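Local coordinates for protein KLLA0E03807p (PDB 3SQI) that probably binds centromeric DNA through this N-terminal DNA-binding domain of Ndc10, a platform for inner kinetochore assembly in budding yeast, at residues 204-217 with 357-369. Residues are numbered along the deposited sequence; the frame is centred on the assembly and turned at random.
Sequences VYYYLRFHGVKKYY and PTHDIFLDPSLKT
Asp364 reaches across to Tyr207 of helix 198-210 and to the chain beyond it, its two carboxylate oxygens taking different partners. OD1 accepts the backbone N-H of Lys214 nearly along its own C-O direction (Lys214 N to Asp364 OD1 2.7 Å, 159° at the hydrogen). OD2 accepts the hydroxyl of Tyr207, whose position is less certain; the carboxylate stands almost perpendicular to that ring. The side chains of His211 and Asp364 come toward each other from opposite directions, the imidazole plane steeply turned from the carboxylate, and Ser366 OG adds a weak bond to OD2. With an alanine here the carboxylate is gone, and the Lys214 N-H would probably lose its acceptor, the doubtful Tyr207 bond going too. Within the loop, His359 ND1 accepts the Ile361 N-H in the ring plane (Ile361 N to His359 ND1 3.1 Å), fixing the imidazole as its CE1 meets Val204 CG1.

Apolar contacts flank this polar centre. Ile361 has CG1 roughly anti to its backbone N (chi1 -150°), which brings CG1 to Tyr207 CD2 (3.8 Å) and CD1 to Val204 CG1 (4.0 Å). Leu367 CD2 touches the phenol end of Tyr207. Val213 CG1 lies by Asp364 and packs on Leu363 CB (4.2 Å). Leu363 also sets CB over one face of the Tyr216 ring and brings CD2 to its CE1 (3.7 Å), while Lys214 CB rests on Pro365 CD (3.6 Å).

Tyr216 and Tyr217 form a classic beta bulge opposite Val213 in the hairpin of strands 212-213 and 217-218. The contact thus joins helix 198-210 and this hairpin to the loop linking helices 332-355 and 370-376; Leu345 and Leu349 of helix 332-355 touch Val204 and Ile361, and Cys133 N of helix 133-149 bonds Asp360 OD2.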
ATOM      1  N   VAL A 204     -10.066   9.422   7.120  1.00 75.15           N
ATOM      2  CA  VAL A 204     -10.721  10.721   7.056  1.00 67.92           C
ATOM      3  C   VAL A 204     -11.769  10.702   5.956  1.00 73.46           C
ATOM      4  O   VAL A 204     -12.945  11.004   6.187  1.00 91.57           O
ATOM      5  CB  VAL A 204      -9.743  11.877   6.784  1.00 58.16           C
ATOM      6  CG1 VAL A 204     -10.515  13.159   6.594  1.00 66.94           C
ATOM      7  CG2 VAL A 204      -8.754  12.036   7.924  1.00 49.23           C
ATOM      8  N   TYR A 205     -11.339  10.341   4.754  1.00 78.44           N
ATOM      9  CA  TYR A 205     -12.251  10.335   3.623  1.00 75.54           C
ATOM     10  C   TYR A 205     -13.492   9.516   3.927  1.00 76.24           C
ATOM     11  O   TYR A 205     -14.582   9.852   3.481  1.00 80.62           O
ATOM     12  CB  TYR A 205     -11.575   9.794   2.362  1.00 61.01           C
ATOM     13  CG  TYR A 205     -12.548   9.515   1.231  1.00 64.05           C
ATOM     14  CD1 TYR A 205     -13.345  10.523   0.709  1.00 61.96           C
ATOM     15  CD2 TYR A 205     -12.668   8.241   0.685  1.00 65.28           C
ATOM     16  CE1 TYR A 205     -14.237  10.271  -0.323  1.00 74.48           C
ATOM     17  CE2 TYR A 205     -13.562   7.982  -0.351  1.00 59.46           C
ATOM     18  CZ  TYR A 205     -14.341   8.999  -0.852  1.00 71.00           C
ATOM     19  OH  TYR A 205     -15.231   8.756  -1.884  1.00 84.60           O
ATOM     20  N   TYR A 206     -13.329   8.439   4.686  1.00 70.50           N
ATOM     21  CA  TYR A 206     -14.455   7.553   4.946  1.00 83.13           C
ATOM     22  C   TYR A 206     -15.389   8.105   6.012  1.00 85.68           C
ATOM     23  O   TYR A 206     -16.599   7.868   5.977  1.00 82.54           O
ATOM     24  CB  TYR A 206     -13.980   6.142   5.284  1.00 80.03           C
ATOM     25  CG  TYR A 206     -13.811   5.280   4.056  1.00 80.87           C
ATOM     26  CD1 TYR A 206     -13.558   3.921   4.160  1.00 79.98           C
ATOM     27  CD2 TYR A 206     -13.910   5.831   2.788  1.00 85.79           C
ATOM     28  CE1 TYR A 206     -13.411   3.135   3.034  1.00 77.79           C
ATOM     29  CE2 TYR A 206     -13.765   5.057   1.660  1.00 86.48           C
ATOM     30  CZ  TYR A 206     -13.514   3.710   1.787  1.00 87.95           C
ATOM     31  OH  TYR A 206     -13.372   2.945   0.654  1.00 91.01           O
ATOM     32  N   TYR A 207     -14.829   8.851   6.956  1.00 77.95           N
ATOM     33  CA  TYR A 207     -15.656   9.569   7.911  1.00 78.07           C
ATOM     34  C   TYR A 207     -16.509  10.569   7.144  1.00 79.24           C
ATOM     35  O   TYR A 207     -17.728  10.610   7.298  1.00 85.72           O
ATOM     36  CB  TYR A 207     -14.795  10.287   8.945  1.00 82.91           C
ATOM     37  CG  TYR A 207     -15.586  10.914  10.070  1.00 96.96           C
ATOM     38  CD1 TYR A 207     -16.087  10.140  11.111  1.00 98.49           C
ATOM     39  CD2 TYR A 207     -15.830  12.283  10.097  1.00101.04           C
ATOM     40  CE1 TYR A 207     -16.810  10.712  12.144  1.00 93.20           C
ATOM     41  CE2 TYR A 207     -16.551  12.862  11.128  1.00 95.86           C
ATOM     42  CZ  TYR A 207     -17.035  12.073  12.147  1.00 88.40           C
ATOM     43  OH  TYR A 207     -17.750  12.649  13.170  1.00109.24           O
ATOM     44  N   LEU A 208     -15.863  11.366   6.300  1.00 81.04           N
ATOM     45  CA  LEU A 208     -16.577  12.344   5.488  1.00 76.44           C
ATOM     46  C   LEU A 208     -17.641  11.692   4.604  1.00 75.39           C
ATOM     47  O   LEU A 208     -18.742  12.215   4.441  1.00 90.49           O
ATOM     48  CB  LEU A 208     -15.591  13.130   4.621  1.00 74.10           C
ATOM     49  CG  LEU A 208     -14.549  13.956   5.378  1.00 76.10           C
ATOM     50  CD1 LEU A 208     -13.768  14.825   4.412  1.00 75.01           C
ATOM     51  CD2 LEU A 208     -15.213  14.819   6.430  1.00 66.94           C
ATOM     52  N   ARG A 209     -17.296  10.544   4.037  1.00 73.30           N
ATOM     53  CA  ARG A 209     -18.149   9.854   3.082  1.00 80.20           C
ATOM     54  C   ARG A 209     -19.381   9.299   3.773  1.00 81.81           C
ATOM     55  O   ARG A 209     -20.499   9.404   3.270  1.00 86.82           O
ATOM     56  CB  ARG A 209     -17.362   8.715   2.425  1.00 82.25           C
ATOM     57  CG  ARG A 209     -18.150   7.847   1.446  1.00 83.41           C
ATOM     58  CD  ARG A 209     -17.205   6.881   0.729  1.00 86.63           C
ATOM     59  NE  ARG A 209     -17.901   5.860  -0.052  1.00 89.66           N
ATOM     60  CZ  ARG A 209     -17.300   4.809  -0.606  1.00 80.68           C
ATOM     61  NH1 ARG A 209     -15.989   4.637  -0.463  1.00 67.25           N
ATOM     62  NH2 ARG A 209     -18.010   3.926  -1.299  1.00 77.62           N
ATOM     63  N   PHE A 210     -19.168   8.731   4.950  1.00 80.74           N
ATOM     64  CA  PHE A 210     -20.205   7.957   5.612  1.00 87.98           C
ATOM     65  C   PHE A 210     -20.951   8.696   6.719  1.00 84.36           C
ATOM     66  O   PHE A 210     -22.166   8.870   6.642  1.00 74.82           O
ATOM     67  CB  PHE A 210     -19.622   6.648   6.115  1.00 89.12           C
ATOM     68  CG  PHE A 210     -19.347   5.675   5.023  1.00 89.84           C
ATOM     69  CD1 PHE A 210     -20.395   5.115   4.316  1.00 91.24           C
ATOM     70  CD2 PHE A 210     -18.050   5.331   4.687  1.00100.37           C
ATOM     71  CE1 PHE A 210     -20.162   4.219   3.301  1.00102.21           C
ATOM     72  CE2 PHE A 210     -17.805   4.434   3.667  1.00106.08           C
ATOM     73  CZ  PHE A 210     -18.864   3.875   2.972  1.00106.80           C
ATOM     74  N   HIS A 211     -20.231   9.093   7.760  1.00108.39           N
ATOM     75  CA  HIS A 211     -20.805   9.948   8.785  1.00115.39           C
ATOM     76  C   HIS A 211     -21.266  11.268   8.160  1.00109.73           C
ATOM     77  O   HIS A 211     -22.348  11.775   8.466  1.00113.48           O
ATOM     78  CB  HIS A 211     -19.779  10.201   9.891  1.00116.57           C
ATOM     79  CG  HIS A 211     -20.252  11.140  10.956  1.00121.58           C
ATOM     80  ND1 HIS A 211     -20.003  10.931  12.295  1.00127.61           N
ATOM     81  CD2 HIS A 211     -20.950  12.298  10.880  1.00124.48           C
ATOM     82  CE1 HIS A 211     -20.532  11.916  12.999  1.00131.97           C
ATOM     83  NE2 HIS A 211     -21.111  12.760  12.163  1.00136.39           N
ATOM     84  N   GLY A 212     -20.444  11.813   7.271  1.00 95.01           N
ATOM     85  CA  GLY A 212     -20.714  13.115   6.694  1.00 97.23           C
ATOM     86  C   GLY A 212     -20.407  14.182   7.719  1.00106.76           C
ATOM     87  O   GLY A 212     -19.904  13.879   8.797  1.00111.74           O
ATOM     88  N   VAL A 213     -20.695  15.434   7.390  1.00118.72           N
ATOM     89  CA  VAL A 213     -20.581  16.503   8.373  1.00123.86           C
ATOM     90  C   VAL A 213     -21.935  17.167   8.588  1.00126.08           C
ATOM     91  O   VAL A 213     -22.521  17.734   7.663  1.00117.75           O
ATOM     92  CB  VAL A 213     -19.525  17.549   7.978  1.00116.55           C
ATOM     93  CG1 VAL A 213     -19.400  18.612   9.064  1.00104.65           C
ATOM     94  CG2 VAL A 213     -18.182  16.874   7.729  1.00 97.49           C
ATOM     95  N   LYS A 214     -22.422  17.083   9.820  1.00139.62           N
ATOM     96  CA  LYS A 214     -23.748  17.573  10.170  1.00150.90           C
ATOM     97  C   LYS A 214     -23.956  19.021   9.731  1.00152.81           C
ATOM     98  O   LYS A 214     -23.138  19.892  10.025  1.00145.82           O
ATOM     99  CB  LYS A 214     -23.962  17.435  11.681  1.00155.17           C
ATOM    100  CG  LYS A 214     -25.349  17.816  12.161  1.00165.54           C
ATOM    101  CD  LYS A 214     -25.534  17.520  13.646  1.00171.90           C
ATOM    102  CE  LYS A 214     -26.952  17.855  14.101  1.00175.00           C
ATOM    103  NZ  LYS A 214     -27.199  17.471  15.523  1.00171.82           N
ATOM    104  N   LYS A 215     -25.057  19.260   9.021  1.00165.20           N
ATOM    105  CA  LYS A 215     -25.427  20.594   8.537  1.00176.66           C
ATOM    106  C   LYS A 215     -24.637  21.083   7.319  1.00178.60           C
ATOM    107  O   LYS A 215     -24.941  22.136   6.760  1.00190.19           O
ATOM    108  CB  LYS A 215     -25.364  21.637   9.659  1.00183.48           C
ATOM    109  CG  LYS A 215     -26.651  21.772  10.455  1.00187.12           C
ATOM    110  CD  LYS A 215     -26.671  20.861  11.668  1.00186.52           C
ATOM    111  CE  LYS A 215     -28.023  20.922  12.358  1.00193.30           C
ATOM    112  NZ  LYS A 215     -27.948  20.542  13.796  1.00198.30           N
ATOM    113  N   TYR A 216     -23.629  20.325   6.907  1.00171.32           N
ATOM    114  CA  TYR A 216     -22.837  20.705   5.743  1.00168.78           C
ATOM    115  C   TYR A 216     -22.988  19.685   4.628  1.00165.79           C
ATOM    116  O   TYR A 216     -23.571  19.969   3.582  1.00166.98           O
ATOM    117  CB  TYR A 216     -21.358  20.828   6.111  1.00166.45           C
ATOM    118  CG  TYR A 216     -21.045  21.903   7.121  1.00169.29           C
ATOM    119  CD1 TYR A 216     -20.305  23.023   6.765  1.00170.55           C
ATOM    120  CD2 TYR A 216     -21.484  21.796   8.433  1.00170.22           C
ATOM    121  CE1 TYR A 216     -20.014  24.007   7.689  1.00177.29           C
ATOM    122  CE2 TYR A 216     -21.200  22.771   9.362  1.00174.92           C
ATOM    123  CZ  TYR A 216     -20.466  23.876   8.986  1.00181.59           C
ATOM    124  OH  TYR A 216     -20.183  24.850   9.915  1.00188.50           O
ATOM    125  N   TYR A 217     -22.453  18.493   4.865  1.00161.24           N
ATOM    126  CA  TYR A 217     -22.399  17.457   3.847  1.00152.01           C
ATOM    127  C   TYR A 217     -23.032  16.175   4.353  1.00137.32           C
ATOM    128  O   TYR A 217     -22.584  15.597   5.342  1.00127.74           O
ATOM    129  CB  TYR A 217     -20.948  17.206   3.445  1.00157.21           C
ATOM    130  CG  TYR A 217     -20.139  18.480   3.408  1.00173.50           C
ATOM    131  CD1 TYR A 217     -20.234  19.352   2.332  1.00188.30           C
ATOM    132  CD2 TYR A 217     -19.299  18.824   4.459  1.00176.40           C
ATOM    133  CE1 TYR A 217     -19.507  20.526   2.295  1.00195.81           C
ATOM    134  CE2 TYR A 217     -18.568  19.998   4.433  1.00185.48           C
ATOM    135  CZ  TYR A 217     -18.675  20.846   3.348  1.00195.89           C
ATOM    136  OH  TYR A 217     -17.947  22.014   3.311  1.00200.86           O
ATOM    137  N   PRO A 357      -6.248  22.991  11.365  1.00 89.15           N
ATOM    138  CA  PRO A 357      -7.435  23.034  12.222  1.00 97.69           C
ATOM    139  C   PRO A 357      -8.662  23.490  11.435  1.00109.37           C
ATOM    140  O   PRO A 357      -9.796  23.357  11.902  1.00124.58           O
ATOM    141  CB  PRO A 357      -7.051  24.056  13.294  1.00 90.87           C
ATOM    142  CG  PRO A 357      -6.043  24.924  12.642  1.00 83.49           C
ATOM    143  CD  PRO A 357      -5.266  24.025  11.734  1.00 86.89           C
ATOM    144  N   THR A 358      -8.421  24.024  10.244  1.00 98.82           N
ATOM    145  CA  THR A 358      -9.486  24.535   9.389  1.00105.98           C
ATOM    146  C   THR A 358     -10.130  23.434   8.545  1.00 96.23           C
ATOM    147  O   THR A 358     -11.012  23.698   7.729  1.00 97.22           O
ATOM    148  CB  THR A 358      -8.957  25.640   8.448  1.00115.77           C
ATOM    149  OG1 THR A 358      -7.829  25.146   7.713  1.00118.06           O
ATOM    150  CG2 THR A 358      -8.526  26.861   9.248  1.00109.34           C
ATOM    151  N   HIS A 359      -9.680  22.200   8.739  1.00 89.75           N
ATOM    152  CA  HIS A 359     -10.131  21.088   7.909  1.00 90.38           C
ATOM    153  C   HIS A 359     -11.611  20.754   8.131  1.00 87.63           C
ATOM    154  O   HIS A 359     -12.106  20.824   9.254  1.00 97.00           O
ATOM    155  CB  HIS A 359      -9.257  19.859   8.159  1.00 92.06           C
ATOM    156  CG  HIS A 359      -9.392  18.798   7.113  1.00 99.62           C
ATOM    157  ND1 HIS A 359     -10.562  18.101   6.904  1.00105.37           N
ATOM    158  CD2 HIS A 359      -8.499  18.306   6.223  1.00 94.55           C
ATOM    159  CE1 HIS A 359     -10.386  17.229   5.928  1.00 93.98           C
ATOM    160  NE2 HIS A 359      -9.143  17.336   5.495  1.00 91.95           N
ATOM    161  N   ASP A 360     -12.302  20.388   7.054  1.00 90.33           N
ATOM    162  CA  ASP A 360     -13.732  20.084   7.098  1.00 97.25           C
ATOM    163  C   ASP A 360     -14.087  19.127   8.224  1.00100.97           C
ATOM    164  O   ASP A 360     -15.123  19.273   8.875  1.00117.70           O
ATOM    165  CB  ASP A 360     -14.205  19.469   5.777  1.00109.17           C
ATOM    166  CG  ASP A 360     -14.212  20.459   4.625  1.00115.13           C
ATOM    167  OD1 ASP A 360     -14.005  21.674   4.862  1.00113.37           O
ATOM    168  OD2 ASP A 360     -14.442  20.012   3.478  1.00116.24           O
ATOM    169  N   ILE A 361     -13.235  18.135   8.442  1.00 96.19           N
ATOM    170  CA  ILE A 361     -13.514  17.111   9.441  1.00112.01           C
ATOM    171  C   ILE A 361     -13.841  17.721  10.809  1.00102.63           C
ATOM    172  O   ILE A 361     -14.730  17.245  11.514  1.00109.68           O
ATOM    173  CB  ILE A 361     -12.346  16.097   9.569  1.00 82.68           C
ATOM    174  CG1 ILE A 361     -12.874  14.726   9.984  1.00 90.14           C
ATOM    175  CG2 ILE A 361     -11.278  16.602  10.538  1.00 68.19           C
ATOM    176  CD1 ILE A 361     -11.788  13.749  10.351  1.00 88.30           C
ATOM    177  N   PHE A 362     -13.135  18.792  11.160  1.00 88.51           N
ATOM    178  CA  PHE A 362     -13.265  19.398  12.477  1.00 97.00           C
ATOM    179  C   PHE A 362     -14.550  20.195  12.631  1.00103.73           C
ATOM    180  O   PHE A 362     -14.861  20.682  13.716  1.00107.03           O
ATOM    181  CB  PHE A 362     -12.049  20.273  12.777  1.00 93.44           C
ATOM    182  CG  PHE A 362     -10.760  19.513  12.781  1.00 92.00           C
ATOM    183  CD1 PHE A 362     -10.506  18.570  13.759  1.00 81.90           C
ATOM    184  CD2 PHE A 362      -9.809  19.729  11.802  1.00 93.09           C
ATOM    185  CE1 PHE A 362      -9.327  17.862  13.767  1.00 90.05           C
ATOM    186  CE2 PHE A 362      -8.621  19.022  11.807  1.00 88.07           C
ATOM    187  CZ  PHE A 362      -8.384  18.085  12.789  1.00 89.08           C
ATOM    188  N   LEU A 363     -15.294  20.327  11.541  1.00114.45           N
ATOM    189  CA  LEU A 363     -16.521  21.111  11.565  1.00118.37           C
ATOM    190  C   LEU A 363     -17.713  20.320  12.092  1.00125.72           C
ATOM    191  O   LEU A 363     -18.785  20.877  12.308  1.00123.94           O
ATOM    192  CB  LEU A 363     -16.823  21.692  10.184  1.00107.49           C
ATOM    193  CG  LEU A 363     -16.110  23.017   9.912  1.00107.94           C
ATOM    194  CD1 LEU A 363     -14.600  22.852  10.060  1.00107.38           C
ATOM    195  CD2 LEU A 363     -16.474  23.563   8.540  1.00108.71           C
ATOM    196  N   ASP A 364     -17.527  19.023  12.306  1.00130.72           N
ATOM    197  CA  ASP A 364     -18.612  18.213  12.843  1.00130.24           C
ATOM    198  C   ASP A 364     -18.824  18.519  14.324  1.00124.87           C
ATOM    199  O   ASP A 364     -17.865  18.673  15.081  1.00126.36           O
ATOM    200  CB  ASP A 364     -18.343  16.723  12.626  1.00125.98           C
ATOM    201  CG  ASP A 364     -19.614  15.937  12.352  1.00140.87           C
ATOM    202  OD1 ASP A 364     -20.541  16.493  11.724  1.00143.88           O
ATOM    203  OD2 ASP A 364     -19.687  14.762  12.766  1.00150.09           O
ATOM    204  N   PRO A 365     -20.092  18.627  14.738  1.00125.02           N
ATOM    205  CA  PRO A 365     -20.434  18.901  16.137  1.00128.99           C
ATOM    206  C   PRO A 365     -19.936  17.774  17.032  1.00127.14           C
ATOM    207  O   PRO A 365     -19.634  17.988  18.207  1.00130.29           O
ATOM    208  CB  PRO A 365     -21.965  18.929  16.125  1.00120.17           C
ATOM    209  CG  PRO A 365     -22.336  19.189  14.699  1.00114.51           C
ATOM    210  CD  PRO A 365     -21.287  18.501  13.890  1.00121.52           C
ATOM    211  N   SER A 366     -19.856  16.577  16.466  1.00120.55           N
ATOM    212  CA  SER A 366     -19.322  15.425  17.176  1.00126.48           C
ATOM    213  C   SER A 366     -17.911  15.718  17.674  1.00122.09           C
ATOM    214  O   SER A 366     -17.625  15.580  18.867  1.00106.83           O
ATOM    215  CB  SER A 366     -19.322  14.197  16.261  1.00135.30           C
ATOM    216  OG  SER A 366     -20.632  13.928  15.781  1.00139.29           O
ATOM    217  N   LEU A 367     -17.038  16.126  16.754  1.00114.27           N
ATOM    218  CA  LEU A 367     -15.672  16.518  17.097  1.00101.73           C
ATOM    219  C   LEU A 367     -15.622  17.769  17.978  1.00112.75           C
ATOM    220  O   LEU A 367     -14.560  18.140  18.482  1.00108.14           O
ATOM    221  CB  LEU A 367     -14.839  16.756  15.835  1.00 87.50           C
ATOM    222  CG  LEU A 367     -14.105  15.568  15.199  1.00 88.91           C
ATOM    223  CD1 LEU A 367     -13.279  14.814  16.239  1.00 86.06           C
ATOM    224  CD2 LEU A 367     -15.067  14.627  14.478  1.00 88.88           C
ATOM    225  N   LYS A 368     -16.770  18.420  18.156  1.00119.62           N
ATOM    226  CA  LYS A 368     -16.852  19.631  18.973  1.00125.32           C
ATOM    227  C   LYS A 368     -17.115  19.359  20.461  1.00129.15           C
ATOM    228  O   LYS A 368     -17.003  20.264  21.290  1.00124.99           O
ATOM    229  CB  LYS A 368     -17.925  20.575  18.420  1.00130.77           C
ATOM    230  CG  LYS A 368     -17.569  21.251  17.101  1.00120.66           C
ATOM    231  CD  LYS A 368     -16.529  22.343  17.301  1.00117.08           C
ATOM    232  CE  LYS A 368     -16.760  23.511  16.347  1.00125.66           C
ATOM    233  NZ  LYS A 368     -16.784  23.078  14.925  1.00131.69           N
ATOM    234  N   THR A 369     -17.448  18.117  20.800  1.00133.09           N
ATOM    235  CA  THR A 369     -17.749  17.753  22.185  1.00129.87           C
ATOM    236  C   THR A 369     -16.570  18.075  23.109  1.00139.04           C
ATOM    237  O   THR A 369     -15.429  18.169  22.651  1.00148.87           O
ATOM    238  CB  THR A 369     -18.139  16.256  22.307  1.00126.95           C
ATOM    239  OG1 THR A 369     -17.053  15.431  21.861  1.00138.41           O
ATOM    240  CG2 THR A 369     -19.383  15.952  21.474  1.00111.50           C
TER